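Local coordinates for HD-GYP domain-containing protein (PDB 3TM8) that binds two iron ions in an HD-GYP domain and probably belongs to the cyclic-di-GMP phosphodiesterases, at residues Gln35-Ala41 against Leu53-Phe59; Asn92-Tyr97 against Ile111-Gln116; Tyr143-Ile147 against Ser175-Ile179; Leu214-Leu218 against Arg289-Glu294. One frame throughout, in Å; residues are numbered along the deposited sequence. Where two conformers were deposited one is given.

Contact 1: Gln35-Ala41 against Leu53-Phe59; sequences QKIDFNA and LRRGDSF
Where the antiparallel hairpin of strands 41-45 and 48-53 runs out, Ala41 and Leu53 form its last hydrogen-bonded pair, and the two chains continue side by side as irregular loops. Ala41 N meets Leu53 O at 2.9 Å and Leu53 N returns a bond to Ala41 O, while CB of Ala41 lies against CD1 and CB of Leu53 on one face of the hairpin. Beyond this pair the regular pattern gives way to a type II beta turn from Arg54 to Asp57, closed by its own backbone bond and by Asp57 OD2, which takes Arg54 N from above the carboxylate plane. Ile37 receives this turn at two points: its O accepts Gly56 N at 2.8 Å, and its N donates to Asp57 O at 2.9 Å, both nearly straight. With chi1 64°, CG1 of Ile37 sits between backbone N and carbonyl carbon, which carries CD1 under the turn to within 3.5 Å of Arg54 O and 4.0 Å of Leu53 CB. The other branch, CG2, touches the edge of the Phe59 ring at CE2. On the outer side, the Asn40 amide lies over one face of the Arg55 guanidinium, planes 40° apart, and Asn40 OD1 takes a weak bond from Arg55 N; ND2 is held by Tyr42 OH, and Arg55 NE forms a salt bridge with Glu81.

Contact 2: Asn92-Tyr97 against Ile111-Gln116; sequences NIETAY and IIQGSQ
Ala96 and Ile111 mark the closest pairing of backbones between helix 82-97 and helix 105-125, whose local axes pass 9.8 Å apart with N-to-C directions 127° from one another. The apolar contacts gather around two neighbouring isoleucines. CG2 of Ile111, anti to its own backbone N, reaches Ala96 CB at 3.6 Å and also packs against Asn92 CB. Ile112 fits between Ala96 and Tyr97: its CG1 touches Ala96 CB at 3.7 Å and at the same time stands over the Tyr97 ring, 4.0 Å from the centroid and 15° off the normal, a CH-pi contact. CD1 and CG2 of Ile112 follow the same side of the ring, the first near CD1 of Tyr97, the second near CE1 and OH. Polar interactions collect at the far end of the ring. Gln116 NE2 donates to Tyr97 OH at 2.9 Å, with the hydroxyl in the plane of the amide but the ring turned almost perpendicular to it; the bond is distinctly bent at 132°. A water, 2.8 Å from Tyr97 OH and in the plane of the ring, links the hydroxyl to Ser115 OG. Gln116 NE2 also donates to Ala139 O of helix 130-149. Tyr97 is thus amphipathic in its use: the two bonds hold the position of its phenol end, while Ile112 packed on the face should restrain the ring's rotation.

Contact 3: Tyr143-Ile147 against Ser175-Ile179; sequences YVNFI and STLSI
Helix 130-149 and helix 167-185 cross here with their local axes 10.5 Å apart at closest approach and their N-to-C directions at 62°, and the backbones come nearest at Val144 and Ile179. Ile179 buries the largest area in the crossing. Its CD1 reaches CD2 of the Tyr143 ring at 3.7 Å, approaching obliquely, and also meets CG2 of Val144 at 4.0 Å. The second branch of Ile179, CG2, meets CG2 of Ile147 at 3.9 Å, so one side chain touches Tyr143, Val144 and Ile147 along about one turn. The Tyr143 ring is itself backed from within its own helix, since Ile147 CG1 lies over one of its faces, offset toward the rim. The polar element of the contact is the hydroxyl of Tyr143, which donates to Thr176 OG1 at 2.7 Å. With CG trans to the backbone N (chi1 -168°), the ring is thrown across the gap, and Thr176 OG1 lies at its edge, in the ring plane. Thr176 OG1 in turn is hydrogen-bonded to Val172 O one turn earlier, so the phenol joins a polar group already tied to its helix. Ser175 OG, also bonded to Val172 O, stands 3.6 Å from Tyr143 CE2. The crossing packs helix 130-149 on the HD-domain helix that carries the iron ligand His170, with the Ser175 side chain about 7 Å from that of His203. Nearby, helix 190-202 covers Val144 and Ile179 through Thr197, helix 153-158 meets Tyr143 and Thr176 through Val157, and helix 105-125 also packs on Tyr143 with Ile112 and Gln116.

Contact 4: Leu214-Leu218 against Arg289-Glu294; sequences LNQPL and RLITFE. With PO4 (phosphate ion), chain C.
The guanidinium of Arg289 lies between two apolar side chains: Leu218 CD2 sits over the centre of one face, 3.7 Å from CZ, and the Phe293 ring covers the rim of the opposite face through CD2. Held flat in this way, the group spends its N-H bonds around its edge. NH1 donates to Gln216 O at 2.9 Å and forms a salt bridge with Glu294 OE2, also at 2.9 Å, on that oxygen's anti lone pair. NH2 reaches a lone pair of Leu214 O at 3.0 Å and, together with NE, donates to O1 of a phosphate, each nitrogen 2.8 Å from it. A bend at chi3 (-81°) turns the arginine tip toward the loop 214-218. Glu294 OE2 has a second donor, Leu218 N at 3.2 Å, which comes from above the carboxylate plane; the carboxylate therefore joins the loop backbone to the arginine. Leu214 CB stands over the centre of the Phe293 ring, 4.1 Å from the centroid, in a CH-pi contact. His207, Trp229 and Asn285 complete the grip on the phosphate, and Phe293 also meets the iron ligand His170. Such an anion site beside a di-iron centre, at the end of helix 276-293, is consistent with the phosphate-binding part of an HD-GYP active site, where the ion, probably from the crystallisation liquor, may mark the place of a substrate phosphate.

In the fold
From the N terminus, contact 1 comes first, closing the short loop that holds the hairpin 41-45/48-53. Contact 2 then pairs helices 82-97 and 105-125, touching contact 1 where Gln35 NE2 meets Asn92 OD1, a probable hydrogen bond. Contact 3 follows, joining helix 130-149 to helix 167-185, and it meets contact 2 through Ile112 and Gln116 against Tyr143, so contacts run from the loop beside the hairpin to the HD domain. Contact 4 closes the longest loop, 70 residues between its segments, and lies beyond the chain's centre from contact 2. The four follow in series, none enclosing or crossing another; contacts 3 and 4 come within about 6 Å between nearest atoms without touching.

Contact 1: Gln35-Ala41 against Leu53-Phe59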
loop_
_atom_site.group_PDB
_atom_site.type_symbol
_atom_site.label_atom_id
_atom_site.label_comp_id
_atom_site.label_asym_id
_atom_site.label_seq_id
_atom_site.Cartn_x
_atom_site.Cartn_y
_atom_site.Cartn_z
ATOM N N GLN A 35 14.273 16.777 2.434
ATOM C CA GLN A 35 14.960 17.016 3.703
ATOM C C GLN A 35 16.303 16.289 3.719
ATOM O O GLN A 35 16.380 15.115 3.384
ATOM C CB GLN A 35 14.123 16.595 4.917
ATOM C CG GLN A 35 14.830 16.926 6.228
ATOM C CD GLN A 35 14.135 16.431 7.487
ATOM O OE1 GLN A 35 14.681 16.569 8.585
ATOM N NE2 GLN A 35 12.940 15.847 7.345
ATOM N N LYS A 36 17.362 16.987 4.111
ATOM C CA LYS A 36 18.682 16.364 4.169
ATOM C C LYS A 36 18.782 15.483 5.405
ATOM O O LYS A 36 18.430 15.909 6.508
ATOM C CB LYS A 36 19.790 17.422 4.193
ATOM C CG LYS A 36 19.848 18.291 2.949
ATOM C CD LYS A 36 21.082 19.177 2.976
ATOM C CE LYS A 36 21.110 20.136 1.798
ATOM N NZ LYS A 36 22.328 20.995 1.825
ATOM N N ILE A 37 19.266 14.258 5.238
ATOM C CA ILE A 37 19.387 13.363 6.378
ATOM C C ILE A 37 20.592 13.762 7.224
ATOM O O ILE A 37 21.625 14.136 6.687
ATOM C CB ILE A 37 19.475 11.873 5.949
ATOM C CG1 ILE A 37 20.740 11.588 5.139
ATOM C CG2 ILE A 37 18.224 11.469 5.161
ATOM C CD1 ILE A 37 20.874 10.108 4.729
ATOM N N ASP A 38 20.450 13.701 8.544
ATOM C CA ASP A 38 21.556 13.989 9.460
ATOM C C ASP A 38 21.985 12.689 10.135
ATOM O O ASP A 38 22.228 12.649 11.344
ATOM C CB ASP A 38 21.134 15.029 10.507
ATOM C CG ASP A 38 22.255 15.391 11.477
ATOM O OD1 ASP A 38 23.423 15.447 11.049
ATOM O OD2 ASP A 38 21.965 15.620 12.676
ATOM N N PHE A 39 22.052 11.627 9.338
ATOM C CA PHE A 39 22.510 10.311 9.777
ATOM C C PHE A 39 23.007 9.536 8.557
ATOM O O PHE A 39 22.573 9.800 7.436
ATOM C CB PHE A 39 21.373 9.528 10.442
ATOM C CG PHE A 39 20.097 9.510 9.638
ATOM C CD1 PHE A 39 19.848 8.514 8.704
ATOM C CD2 PHE A 39 19.147 10.499 9.820
ATOM C CE1 PHE A 39 18.667 8.514 7.959
ATOM C CE2 PHE A 39 17.975 10.510 9.078
ATOM C CZ PHE A 39 17.728 9.517 8.151
ATOM N N ASN A 40 23.939 8.607 8.759
ATOM C CA ASN A 40 24.267 7.634 7.717
ATOM C C ASN A 40 23.197 6.553 7.633
ATOM O O ASN A 40 22.512 6.282 8.611
ATOM C CB ASN A 40 25.571 6.905 8.051
ATOM C CG ASN A 40 26.811 7.748 7.845
ATOM O OD1 ASN A 40 26.788 8.810 7.205
ATOM N ND2 ASN A 40 27.928 7.249 8.376
ATOM N N ALA A 41 23.104 5.885 6.485
ATOM C CA ALA A 41 22.277 4.681 6.374
ATOM C C ALA A 41 23.045 3.595 5.636
ATOM O O ALA A 41 23.787 3.869 4.686
ATOM C CB ALA A 41 20.936 4.971 5.701
ATOM N N LEU A 53 24.039 5.525 2.268
ATOM C CA LEU A 53 23.580 6.910 2.298
ATOM C C LEU A 53 24.377 7.685 3.334
ATOM O O LEU A 53 24.603 7.208 4.447
ATOM C CB LEU A 53 22.087 6.977 2.633
ATOM C CG LEU A 53 21.185 6.055 1.808
ATOM C CD1 LEU A 53 19.739 6.176 2.278
ATOM C CD2 LEU A 53 21.296 6.347 0.318
ATOM N N ARG A 54 24.783 8.892 2.974
ATOM C CA ARG A 54 25.636 9.681 3.849
ATOM C C ARG A 54 24.928 10.906 4.383
ATOM O O ARG A 54 24.002 11.411 3.763
ATOM C CB ARG A 54 26.896 10.087 3.099
ATOM C CG ARG A 54 27.822 8.924 2.850
ATOM C CD ARG A 54 28.834 9.256 1.791
ATOM N NE ARG A 54 29.795 8.173 1.633
ATOM C CZ ARG A 54 29.538 7.035 0.999
ATOM N NH1 ARG A 54 28.341 6.823 0.462
ATOM N NH2 ARG A 54 30.478 6.105 0.905
ATOM N N ARG A 55 25.383 11.384 5.537
ATOM C CA ARG A 55 24.865 12.617 6.105
ATOM C C ARG A 55 24.839 13.691 5.022
ATOM O O ARG A 55 25.827 13.905 4.320
ATOM C CB ARG A 55 25.709 13.060 7.309
ATOM C CG ARG A 55 25.784 12.000 8.406
ATOM C CD ARG A 55 26.588 12.417 9.650
ATOM N NE ARG A 55 26.761 11.234 10.485
ATOM C CZ ARG A 55 27.790 10.402 10.382
ATOM N NH1 ARG A 55 28.773 10.673 9.535
ATOM N NH2 ARG A 55 27.846 9.317 11.143
ATOM N N GLY A 56 23.695 14.349 4.875
ATOM C CA GLY A 56 23.542 15.408 3.893
ATOM C C GLY A 56 22.762 14.990 2.655
ATOM O O GLY A 56 22.363 15.833 1.855
ATOM N N ASP A 57 22.539 13.690 2.485
ATOM C CA ASP A 57 21.798 13.209 1.312
ATOM C C ASP A 57 20.294 13.510 1.385
ATOM O O ASP A 57 19.719 13.626 2.465
ATOM C CB ASP A 57 21.997 11.702 1.106
ATOM C CG ASP A 57 23.408 11.342 0.677
ATOM O OD1 ASP A 57 24.200 12.261 0.390
ATOM O OD2 ASP A 57 23.711 10.133 0.619
ATOM N N SER A 58 19.662 13.629 0.225
ATOM C CA SER A 58 18.203 13.755 0.161
ATOM C C SER A 58 17.674 12.968 -1.036
ATOM O O SER A 58 18.457 12.445 -1.830
ATOM C CB SER A 58 17.763 15.220 0.091
ATOM O OG SER A 58 18.272 15.842 -1.073
ATOM N N PHE A 59 16.353 12.889 -1.174
ATOM C CA PHE A 59 15.768 11.893 -2.064
ATOM C C PHE A 59 14.626 12.399 -2.918
ATOM O O PHE A 59 13.833 11.613 -3.445
ATOM C CB PHE A 59 15.394 10.657 -1.243
ATOM C CG PHE A 59 16.578 10.083 -0.551
ATOM C CD1 PHE A 59 17.495 9.331 -1.268
ATOM C CD2 PHE A 59 16.863 10.407 0.769
ATOM C CE1 PHE A 59 18.640 8.858 -0.672
ATOM C CE2 PHE A 59 18.014 9.930 1.377
ATOM C CZ PHE A 59 18.903 9.156 0.654
#

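Contact 2: Asn92-Tyr97 against Ile111-Gln116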
loop_
_atom_site.group_PDB
_atom_site.type_symbol
_atom_site.label_atom_id
_atom_site.label_comp_id
_atom_site.label_asym_id
_atom_site.label_seq_id
_atom_site.Cartn_x
_atom_site.Cartn_y
_atom_site.Cartn_z
ATOM N N ASN A 92 9.366 15.238 8.297
ATOM C CA ASN A 92 8.889 14.902 6.964
ATOM C C ASN A 92 7.378 14.774 6.935
ATOM O O ASN A 92 6.706 15.349 6.076
ATOM C CB ASN A 92 9.482 13.580 6.503
ATOM C CG ASN A 92 10.616 13.763 5.538
ATOM O OD1 ASN A 92 11.140 14.870 5.372
ATOM N ND2 ASN A 92 11.005 12.673 4.886
ATOM N N ILE A 93 6.833 14.007 7.870
ATOM C CA ILE A 93 5.391 13.753 7.948
ATOM C C ILE A 93 4.599 15.035 8.208
ATOM O O ILE A 93 3.592 15.331 7.574
ATOM C CB ILE A 93 5.090 12.758 9.094
ATOM C CG1 ILE A 93 5.492 11.337 8.692
ATOM C CG2 ILE A 93 3.626 12.809 9.479
ATOM C CD1 ILE A 93 5.496 10.350 9.843
ATOM N N GLU A 94 5.053 15.795 9.196
ATOM C CA GLU A 94 4.356 17.030 9.545
ATOM C C GLU A 94 4.346 17.992 8.366
ATOM O O GLU A 94 3.313 18.586 8.041
ATOM C CB GLU A 94 5.005 17.684 10.766
ATOM C CG GLU A 94 4.761 16.912 12.048
ATOM C CD GLU A 94 5.479 17.492 13.255
ATOM O OE1 GLU A 94 6.268 18.449 13.095
ATOM O OE2 GLU A 94 5.252 16.975 14.366
ATOM N N THR A 95 5.496 18.147 7.719
ATOM C CA THR A 95 5.580 19.061 6.590
ATOM C C THR A 95 4.745 18.562 5.404
ATOM O O THR A 95 4.041 19.347 4.782
ATOM C CB THR A 95 7.048 19.351 6.177
ATOM O OG1 THR A 95 7.684 18.154 5.728
ATOM C CG2 THR A 95 7.823 19.889 7.353
ATOM N N ALA A 96 4.796 17.262 5.114
ATOM C CA ALA A 96 4.074 16.707 3.966
ATOM C C ALA A 96 2.552 16.818 4.073
ATOM O O ALA A 96 1.885 17.132 3.093
ATOM C CB ALA A 96 4.478 15.265 3.743
ATOM N N TYR A 97 1.998 16.530 5.244
ATOM C CA TYR A 97 0.542 16.613 5.406
ATOM C C TYR A 97 0.021 18.055 5.467
ATOM O O TYR A 97 -1.161 18.292 5.268
ATOM C CB TYR A 97 0.093 15.855 6.652
ATOM C CG TYR A 97 0.070 14.348 6.509
ATOM C CD1 TYR A 97 -0.838 13.716 5.665
ATOM C CD2 TYR A 97 0.928 13.552 7.257
ATOM C CE1 TYR A 97 -0.872 12.328 5.553
ATOM C CE2 TYR A 97 0.903 12.173 7.155
ATOM C CZ TYR A 97 -0.003 11.563 6.305
ATOM O OH TYR A 97 -0.048 10.188 6.179
ATOM N N ILE A 111 6.607 11.549 0.231
ATOM C CA ILE A 111 6.708 11.343 1.663
ATOM C C ILE A 111 5.504 10.579 2.203
ATOM O O ILE A 111 5.648 9.615 2.945
ATOM C CB ILE A 111 6.874 12.681 2.411
ATOM C CG1 ILE A 111 8.223 13.323 2.058
ATOM C CG2 ILE A 111 6.733 12.470 3.913
ATOM C CD1 ILE A 111 8.314 14.785 2.440
ATOM N N ILE A 112 4.306 11.013 1.829
ATOM C CA ILE A 112 3.104 10.421 2.406
ATOM C C ILE A 112 2.894 8.969 1.937
ATOM O O ILE A 112 2.557 8.100 2.745
ATOM C CB ILE A 112 1.875 11.293 2.127
ATOM C CG1 ILE A 112 2.007 12.599 2.919
ATOM C CG2 ILE A 112 0.601 10.561 2.504
ATOM C CD1 ILE A 112 1.088 13.689 2.446
ATOM N N GLN A 113 3.112 8.697 0.654
ATOM C CA GLN A 113 3.024 7.323 0.156
ATOM C C GLN A 113 3.949 6.409 0.955
ATOM O O GLN A 113 3.567 5.307 1.360
ATOM C CB GLN A 113 3.364 7.271 -1.338
ATOM C CG GLN A 113 3.116 5.926 -2.037
ATOM C CD GLN A 113 4.180 4.892 -1.780
ATOM O OE1 GLN A 113 5.320 5.206 -1.445
ATOM N NE2 GLN A 113 3.817 3.634 -1.967
ATOM N N GLY A 114 5.165 6.883 1.209
ATOM C CA GLY A 114 6.136 6.055 1.907
ATOM C C GLY A 114 5.801 5.879 3.378
ATOM O O GLY A 114 6.079 4.838 3.987
ATOM N N SER A 115 5.218 6.914 3.970
ATOM C CA SER A 115 4.783 6.837 5.355
ATOM C C SER A 115 3.627 5.840 5.514
ATOM O O SER A 115 3.625 5.042 6.450
ATOM C CB SER A 115 4.376 8.227 5.860
ATOM O OG SER A 115 3.988 8.164 7.212
ATOM N N GLN A 116 2.652 5.890 4.604
ATOM C CA GLN A 116 1.570 4.909 4.622
ATOM C C GLN A 116 2.128 3.495 4.504
ATOM O O GLN A 116 1.702 2.583 5.215
ATOM C CB GLN A 116 0.576 5.161 3.486
ATOM C CG GLN A 116 -0.188 6.475 3.578
ATOM C CD GLN A 116 -1.152 6.531 4.749
ATOM O OE1 GLN A 116 -1.921 5.595 4.991
ATOM N NE2 GLN A 116 -1.107 7.631 5.496
HETATM O O HOH W 1 1.442 8.794 8.082
#

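Contact 3: Tyr143-Ile147 against Ser175-Ile179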
loop_
_atom_site.group_PDB
_atom_site.type_symbol
_atom_site.label_atom_id
_atom_site.label_comp_id
_atom_site.label_asym_id
_atom_site.label_seq_id
_atom_site.Cartn_x
_atom_site.Cartn_y
_atom_site.Cartn_z
ATOM N N TYR A 143 -4.638 10.278 5.376
ATOM C CA TYR A 143 -4.441 9.985 3.964
ATOM C C TYR A 143 -5.696 10.289 3.146
ATOM O O TYR A 143 -5.619 10.916 2.083
ATOM C CB TYR A 143 -3.993 8.531 3.774
ATOM C CG TYR A 143 -3.501 8.256 2.377
ATOM C CD1 TYR A 143 -2.471 9.010 1.823
ATOM C CD2 TYR A 143 -4.049 7.237 1.608
ATOM C CE1 TYR A 143 -2.019 8.776 0.551
ATOM C CE2 TYR A 143 -3.595 6.995 0.325
ATOM C CZ TYR A 143 -2.580 7.769 -0.195
ATOM O OH TYR A 143 -2.105 7.568 -1.461
ATOM N N VAL A 144 -6.851 9.864 3.639
ATOM C CA VAL A 144 -8.105 10.212 2.966
ATOM C C VAL A 144 -8.175 11.731 2.788
ATOM O O VAL A 144 -8.492 12.235 1.704
ATOM C CB VAL A 144 -9.358 9.727 3.740
ATOM C CG1 VAL A 144 -10.644 10.306 3.121
ATOM C CG2 VAL A 144 -9.415 8.209 3.768
ATOM N N ASN A 145 -7.871 12.469 3.851
ATOM C CA ASN A 145 -7.943 13.919 3.770
ATOM C C ASN A 145 -6.956 14.499 2.768
ATOM O O ASN A 145 -7.283 15.439 2.046
ATOM C CB ASN A 145 -7.776 14.563 5.143
ATOM C CG ASN A 145 -7.926 16.062 5.086
ATOM O OD1 ASN A 145 -8.968 16.568 4.672
ATOM N ND2 ASN A 145 -6.889 16.783 5.494
ATOM N N PHE A 146 -5.749 13.941 2.722
ATOM C CA PHE A 146 -4.748 14.382 1.761
ATOM C C PHE A 146 -5.236 14.191 0.324
ATOM O O PHE A 146 -5.154 15.107 -0.501
ATOM C CB PHE A 146 -3.443 13.619 2.004
ATOM C CG PHE A 146 -2.375 13.848 0.951
ATOM C CD1 PHE A 146 -1.774 15.091 0.797
ATOM C CD2 PHE A 146 -1.959 12.805 0.129
ATOM C CE1 PHE A 146 -0.786 15.296 -0.165
ATOM C CE2 PHE A 146 -0.976 13.001 -0.830
ATOM C CZ PHE A 146 -0.384 14.249 -0.976
ATOM N N ILE A 147 -5.744 13.000 0.022
ATOM C CA ILE A 147 -6.220 12.703 -1.322
ATOM C C ILE A 147 -7.444 13.561 -1.684
ATOM O O ILE A 147 -7.563 14.050 -2.811
ATOM C CB ILE A 147 -6.553 11.209 -1.479
ATOM C CG1 ILE A 147 -5.295 10.345 -1.283
ATOM C CG2 ILE A 147 -7.213 10.944 -2.838
ATOM C CD1 ILE A 147 -4.210 10.562 -2.317
ATOM N N SER A 175 -5.341 1.339 -1.788
ATOM C CA SER A 175 -6.092 2.258 -0.938
ATOM C C SER A 175 -6.382 3.581 -1.644
ATOM O O SER A 175 -7.447 4.180 -1.458
ATOM C CB SER A 175 -5.357 2.494 0.384
ATOM O OG SER A 175 -4.358 3.495 0.269
ATOM N N THR A 176 -5.442 4.028 -2.467
ATOM C CA THR A 176 -5.578 5.274 -3.211
ATOM C C THR A 176 -6.712 5.158 -4.238
ATOM O O THR A 176 -7.586 6.034 -4.328
ATOM C CB THR A 176 -4.252 5.636 -3.913
ATOM O OG1 THR A 176 -3.180 5.617 -2.958
ATOM C CG2 THR A 176 -4.322 7.019 -4.544
ATOM N N LEU A 177 -6.699 4.068 -5.005
ATOM C CA LEU A 177 -7.756 3.807 -5.967
ATOM C C LEU A 177 -9.082 3.621 -5.249
ATOM O O LEU A 177 -10.121 4.054 -5.738
ATOM C CB LEU A 177 -7.434 2.567 -6.793
ATOM C CG LEU A 177 -6.201 2.619 -7.695
ATOM C CD1 LEU A 177 -5.914 1.238 -8.270
ATOM C CD2 LEU A 177 -6.383 3.644 -8.820
ATOM N N SER A 178 -9.053 2.994 -4.078
ATOM C CA SER A 178 -10.286 2.789 -3.319
ATOM C C SER A 178 -10.911 4.101 -2.830
ATOM O O SER A 178 -12.134 4.263 -2.866
ATOM C CB SER A 178 -10.055 1.838 -2.140
ATOM O OG SER A 178 -9.728 0.527 -2.582
ATOM N N ILE A 179 -10.080 5.027 -2.363
ATOM C CA ILE A 179 -10.587 6.337 -1.941
ATOM C C ILE A 179 -11.255 7.041 -3.120
ATOM O O ILE A 179 -12.372 7.567 -3.007
ATOM C CB ILE A 179 -9.456 7.242 -1.389
ATOM C CG1 ILE A 179 -8.955 6.712 -0.043
ATOM C CG2 ILE A 179 -9.944 8.694 -1.259
ATOM C CD1 ILE A 179 -7.579 7.236 0.354
#

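Contact 4: Leu214-Leu218 against Arg289-Glu294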
loop_
_atom_site.group_PDB
_atom_site.type_symbol
_atom_site.label_atom_id
_atom_site.label_comp_id
_atom_site.label_asym_id
_atom_site.label_seq_id
_atom_site.Cartn_x
_atom_site.Cartn_y
_atom_site.Cartn_z
ATOM N N LEU A 214 4.628 -12.797 -6.481
ATOM C CA LEU A 214 3.362 -12.187 -6.880
ATOM C C LEU A 214 3.425 -11.575 -8.265
ATOM O O LEU A 214 2.402 -11.341 -8.899
ATOM C CB LEU A 214 2.947 -11.102 -5.889
ATOM C CG LEU A 214 2.591 -11.599 -4.495
ATOM C CD1 LEU A 214 2.246 -10.423 -3.609
ATOM C CD2 LEU A 214 1.440 -12.591 -4.556
ATOM N N ASN A 215 4.639 -11.302 -8.720
ATOM C CA ASN A 215 4.857 -10.608 -9.978
ATOM C C ASN A 215 4.782 -11.565 -11.165
ATOM O O ASN A 215 5.737 -11.713 -11.932
ATOM C CB ASN A 215 6.204 -9.881 -9.923
ATOM C CG ASN A 215 6.413 -8.930 -11.085
ATOM O OD1 ASN A 215 7.521 -8.825 -11.620
ATOM N ND2 ASN A 215 5.359 -8.233 -11.480
ATOM N N GLN A 216 3.636 -12.229 -11.294
ATOM C CA GLN A 216 3.360 -13.104 -12.426
ATOM C C GLN A 216 1.842 -13.174 -12.599
ATOM O O GLN A 216 1.100 -12.955 -11.639
ATOM C CB GLN A 216 3.947 -14.494 -12.189
ATOM C CG GLN A 216 3.353 -15.221 -11.000
ATOM C CD GLN A 216 3.993 -16.580 -10.760
ATOM O OE1 GLN A 216 4.141 -17.384 -11.682
ATOM N NE2 GLN A 216 4.362 -16.849 -9.516
ATOM N N PRO A 217 1.371 -13.456 -13.822
ATOM C CA PRO A 217 -0.081 -13.548 -14.023
ATOM C C PRO A 217 -0.685 -14.758 -13.314
ATOM O O PRO A 217 -0.113 -15.851 -13.385
ATOM C CB PRO A 217 -0.221 -13.688 -15.545
ATOM C CG PRO A 217 1.071 -13.152 -16.100
ATOM C CD PRO A 217 2.113 -13.541 -15.091
ATOM N N LEU A 218 -1.820 -14.567 -12.639
ATOM C CA LEU A 218 -2.492 -15.670 -11.947
ATOM C C LEU A 218 -2.779 -16.840 -12.880
ATOM O O LEU A 218 -2.625 -17.998 -12.499
ATOM C CB LEU A 218 -3.804 -15.215 -11.298
ATOM C CG LEU A 218 -3.675 -14.181 -10.182
ATOM C CD1 LEU A 218 -5.043 -13.866 -9.593
ATOM C CD2 LEU A 218 -2.716 -14.652 -9.096
ATOM N N ARG A 289 -3.499 -5.324 -9.623
ATOM C CA ARG A 289 -2.822 -6.587 -9.918
ATOM C C ARG A 289 -2.483 -6.638 -11.408
ATOM O O ARG A 289 -1.366 -6.984 -11.775
ATOM C CB ARG A 289 -3.609 -7.827 -9.486
ATOM C CG ARG A 289 -3.270 -9.073 -10.317
ATOM C CD ARG A 289 -3.577 -10.381 -9.600
ATOM N NE ARG A 289 -2.524 -10.748 -8.660
ATOM C CZ ARG A 289 -1.343 -11.260 -9.001
ATOM N NH1 ARG A 289 -1.044 -11.475 -10.278
ATOM N NH2 ARG A 289 -0.455 -11.544 -8.056
ATOM N N LEU A 290 -3.436 -6.287 -12.264
ATOM C CA LEU A 290 -3.173 -6.310 -13.700
ATOM C C LEU A 290 -2.023 -5.383 -14.056
ATOM O O LEU A 290 -1.107 -5.759 -14.788
ATOM C CB LEU A 290 -4.417 -5.933 -14.519
ATOM C CG LEU A 290 -5.548 -6.958 -14.476
ATOM C CD1 LEU A 290 -6.682 -6.539 -15.415
ATOM C CD2 LEU A 290 -5.042 -8.353 -14.826
ATOM N N ILE A 291 -2.071 -4.168 -13.526
ATOM C CA ILE A 291 -1.117 -3.146 -13.916
ATOM C C ILE A 291 0.276 -3.385 -13.325
ATOM O O ILE A 291 1.282 -3.319 -14.038
ATOM C CB ILE A 291 -1.644 -1.762 -13.534
ATOM C CG1 ILE A 291 -2.879 -1.440 -14.380
ATOM C CG2 ILE A 291 -0.560 -0.709 -13.704
ATOM C CD1 ILE A 291 -3.726 -0.310 -13.837
ATOM N N THR A 292 0.325 -3.701 -12.034
ATOM C CA THR A 292 1.593 -3.836 -11.319
ATOM C C THR A 292 2.189 -5.247 -11.346
ATOM O O THR A 292 3.399 -5.399 -11.517
ATOM C CB THR A 292 1.445 -3.336 -9.877
ATOM O OG1 THR A 292 1.202 -1.922 -9.910
ATOM C CG2 THR A 292 2.710 -3.608 -9.058
ATOM N N PHE A 293 1.358 -6.275 -11.193
ATOM C CA PHE A 293 1.865 -7.647 -11.120
ATOM C C PHE A 293 1.805 -8.395 -12.453
ATOM O O PHE A 293 2.467 -9.415 -12.598
ATOM C CB PHE A 293 1.112 -8.477 -10.068
ATOM C CG PHE A 293 1.266 -7.990 -8.653
ATOM C CD1 PHE A 293 2.500 -7.594 -8.152
ATOM C CD2 PHE A 293 0.166 -7.981 -7.808
ATOM C CE1 PHE A 293 2.625 -7.162 -6.830
ATOM C CE2 PHE A 293 0.281 -7.558 -6.490
ATOM C CZ PHE A 293 1.510 -7.148 -6.000
ATOM N N GLU A 294 1.011 -7.918 -13.410
ATOM C CA GLU A 294 0.824 -8.668 -14.655
ATOM C C GLU A 294 1.231 -7.885 -15.905
ATOM O O GLU A 294 1.110 -8.384 -17.021
ATOM C CB GLU A 294 -0.619 -9.204 -14.755
ATOM C CG GLU A 294 -1.019 -10.021 -13.518
ATOM C CD GLU A 294 -2.241 -10.915 -13.699
ATOM O OE1 GLU A 294 -2.756 -11.029 -14.832
ATOM O OE2 GLU A 294 -2.667 -11.532 -12.694
HETATM P P PO4 C . -3.166 -10.127 -5.119
HETATM O O1 PO4 C . -2.126 -10.872 -5.916
HETATM O O2 PO4 C . -2.875 -8.647 -5.041
HETATM O O3 PO4 C . -4.541 -10.201 -5.826
HETATM O O4 PO4 C . -3.347 -10.782 -3.767
HETATM O O HOH W 2 4.736 -6.834 -13.833
#